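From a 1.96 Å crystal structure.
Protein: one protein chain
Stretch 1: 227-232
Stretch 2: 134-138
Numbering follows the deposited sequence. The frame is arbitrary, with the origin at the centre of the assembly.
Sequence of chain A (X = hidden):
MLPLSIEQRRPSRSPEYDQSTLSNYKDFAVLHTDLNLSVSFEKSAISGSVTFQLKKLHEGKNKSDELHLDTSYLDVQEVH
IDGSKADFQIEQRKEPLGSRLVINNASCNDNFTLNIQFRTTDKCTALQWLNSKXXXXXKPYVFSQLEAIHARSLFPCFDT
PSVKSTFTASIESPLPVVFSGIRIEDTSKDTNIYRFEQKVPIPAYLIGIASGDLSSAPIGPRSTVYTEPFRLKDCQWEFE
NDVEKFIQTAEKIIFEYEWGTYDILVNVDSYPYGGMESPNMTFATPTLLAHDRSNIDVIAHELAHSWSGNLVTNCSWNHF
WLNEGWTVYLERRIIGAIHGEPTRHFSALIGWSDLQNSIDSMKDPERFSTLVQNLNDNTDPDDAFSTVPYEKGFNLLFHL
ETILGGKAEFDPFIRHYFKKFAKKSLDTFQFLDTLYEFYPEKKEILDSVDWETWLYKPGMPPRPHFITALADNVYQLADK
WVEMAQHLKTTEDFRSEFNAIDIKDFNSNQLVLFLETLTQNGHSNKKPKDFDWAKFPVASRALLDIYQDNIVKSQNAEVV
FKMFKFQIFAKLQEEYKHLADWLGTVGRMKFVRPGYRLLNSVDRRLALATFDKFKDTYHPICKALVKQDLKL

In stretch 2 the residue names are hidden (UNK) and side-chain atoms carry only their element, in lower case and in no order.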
# COMPACT_ATOMS: atom_id res chain seq x y z
N THR A 227 0.78 -18.14 -7.49
CA THR A 227 1.85 -18.20 -6.50
C THR A 227 2.78 -19.37 -6.80
O THR A 227 2.60 -20.06 -7.80
CB THR A 227 1.34 -18.30 -5.05
OG1 THR A 227 2.44 -18.16 -4.14
CG2 THR A 227 0.63 -19.61 -4.80
N GLU A 228 3.77 -19.57 -5.94
CA GLU A 228 4.66 -20.72 -6.10
C GLU A 228 3.90 -22.01 -5.79
O GLU A 228 3.11 -22.06 -4.83
CB GLU A 228 5.90 -20.56 -5.21
CG GLU A 228 6.79 -19.36 -5.57
CD GLU A 228 7.83 -19.03 -4.50
OE1 GLU A 228 7.50 -18.24 -3.58
OE2 GLU A 228 8.96 -19.55 -4.58
N PRO A 229 4.13 -23.05 -6.60
CA PRO A 229 3.39 -24.31 -6.42
C PRO A 229 3.30 -24.78 -4.96
O PRO A 229 2.22 -25.22 -4.54
CB PRO A 229 4.19 -25.30 -7.27
CG PRO A 229 4.80 -24.44 -8.37
CD PRO A 229 5.11 -23.12 -7.70
N PHE A 230 4.37 -24.66 -4.19
CA PHE A 230 4.38 -25.23 -2.84
C PHE A 230 3.32 -24.61 -1.94
O PHE A 230 2.84 -25.24 -0.99
CB PHE A 230 5.77 -25.13 -2.20
CG PHE A 230 6.07 -23.78 -1.61
CD1 PHE A 230 5.75 -23.49 -0.29
CD2 PHE A 230 6.68 -22.79 -2.38
CE1 PHE A 230 6.03 -22.25 0.25
CE2 PHE A 230 6.96 -21.54 -1.85
CZ PHE A 230 6.63 -21.26 -0.53
N ARG A 231 2.93 -23.39 -2.27
CA ARG A 231 2.01 -22.62 -1.44
C ARG A 231 0.63 -22.49 -2.09
O ARG A 231 -0.30 -21.93 -1.50
CB ARG A 231 2.61 -21.22 -1.22
CG ARG A 231 1.74 -20.28 -0.42
CD ARG A 231 2.60 -19.37 0.43
NE ARG A 231 3.61 -18.68 -0.37
CZ ARG A 231 4.78 -18.29 0.10
NH1 ARG A 231 5.10 -18.52 1.37
NH2 ARG A 231 5.64 -17.66 -0.69
N LEU A 232 0.50 -23.01 -3.30
CA LEU A 232 -0.71 -22.79 -4.11
C LEU A 232 -2.02 -23.19 -3.43
O LEU A 232 -2.95 -22.40 -3.35
CB LEU A 232 -0.58 -23.48 -5.47
CG LEU A 232 -1.80 -23.33 -6.38
CD1 LEU A 232 -1.91 -21.90 -6.90
CD2 LEU A 232 -1.71 -24.32 -7.55
N UNK A 134 17.42 -18.53 -3.66
CA UNK A 134 16.73 -17.61 -2.75
C UNK A 134 15.24 -17.90 -2.57
O UNK A 134 14.65 -17.52 -1.56
c UNK A 134 18.28 -15.59 -3.01
o UNK A 134 18.67 -13.23 -3.03
n UNK A 134 18.26 -14.23 -5.00
c UNK A 134 16.90 -16.17 -3.22
c UNK A 134 18.43 -14.24 -3.69
N UNK A 135 14.64 -18.55 -3.56
CA UNK A 135 13.21 -18.82 -3.54
C UNK A 135 12.94 -20.18 -2.92
O UNK A 135 13.72 -21.12 -3.11
c UNK A 135 12.87 -17.46 -5.65
c UNK A 135 12.59 -18.81 -4.96
o UNK A 135 13.14 -19.89 -5.73
N UNK A 136 11.83 -20.28 -2.20
CA UNK A 136 11.45 -21.54 -1.57
C UNK A 136 11.37 -22.65 -2.62
O UNK A 136 11.73 -23.79 -2.35
c UNK A 136 10.44 -19.61 2.50
n UNK A 136 9.02 -19.82 2.91
c UNK A 136 10.84 -20.53 1.36
c UNK A 136 10.00 -20.26 0.12
c UNK A 136 10.09 -21.40 -0.88
N UNK A 137 10.89 -22.29 -3.81
CA UNK A 137 10.58 -23.26 -4.84
C UNK A 137 11.68 -23.61 -5.82
O UNK A 137 11.46 -24.42 -6.72
N UNK A 138 12.85 -22.99 -5.69
CA UNK A 138 14.02 -23.43 -6.44
C UNK A 138 14.32 -22.77 -7.78
O UNK A 138 15.32 -23.11 -8.42
O HOH W 1 10.53 -20.84 -6.85
O HOH W 2 9.76 -17.66 -1.58

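Position 134 carries five side-chain atoms: three carbons in a row, the third bonded to one oxygen and one nitrogen. This is a terminal carboxamide on a two-methylene stem, and the side chain lies beyond the reach of stretch 1. The residue is Gln134.

At position 135 there are three side-chain atoms, a CB that branches at once to one oxygen and one carbon. The CA-to-CB bond points sideways relative to stretch 1, and CB lies 3.7 Å from Glu228 OE2. A hydroxyl and a methyl on the same CB identify Thr135. Its OG1 accepts a hydrogen bond from water 1 at 3.0 Å; the same water donates to Glu228 OE2, also at 3.0 Å, and so links the two side chains.

Position 136 has an unbranched row of four carbons ending in a nitrogen. Its CB packs 3.3 Å from Phe230 CE2, approaching the ring obliquely, and the terminal nitrogen reaches to 4.4 Å from Arg231 NH1. Such a chain belongs to lysine, Lys136. Two like charges, Lys136 NZ and Arg231 NH1, thus lie near each other, but both atoms are hydrogen-bonded elsewhere in the structure. The lysine is poorly ordered, so the placement of its amino group deserves caution.

Position 137 has no side-chain atoms, which makes it Gly137. Contact with stretch 1 does not enforce this, since a CB would point toward stretch 1 and find room there. The backbone makes the interaction instead: Gly137 N donates a weak hydrogen bond to Glu228 OE2 at 3.4 Å.

Position 138 is likewise bare and does not touch stretch 1. With phi near 93° and psi near 0°, a CB would be jammed against the carbonyl oxygen of the preceding residue, so the backbone itself calls for glycine, Gly138. It closes a type I turn begun at Thr135, with weak hydrogen bonds from Gly138 N to Thr135 O at 3.3 Å and to Thr135 OG1 at 3.1 Å.

The contact is small, burying 190 Å² in total, and centres on Glu228. Its carboxylate is held within stretch 1 by a salt bridge from Arg231 NH2 to OE1 at 3.5 Å, while OE2 receives the Gly137 amide. Water 2 adds a second link, donating to Glu228 OE1 at 3.1 Å and weakly accepting from Lys136 N at 3.4 Å. Packing of Phe230 against Lys136 supplements these polar links, so that the turn is joined to stretch 1 by one weak direct hydrogen bond, two bridging waters and an aromatic ring.

Stretch 2 (134-138) QTKGG
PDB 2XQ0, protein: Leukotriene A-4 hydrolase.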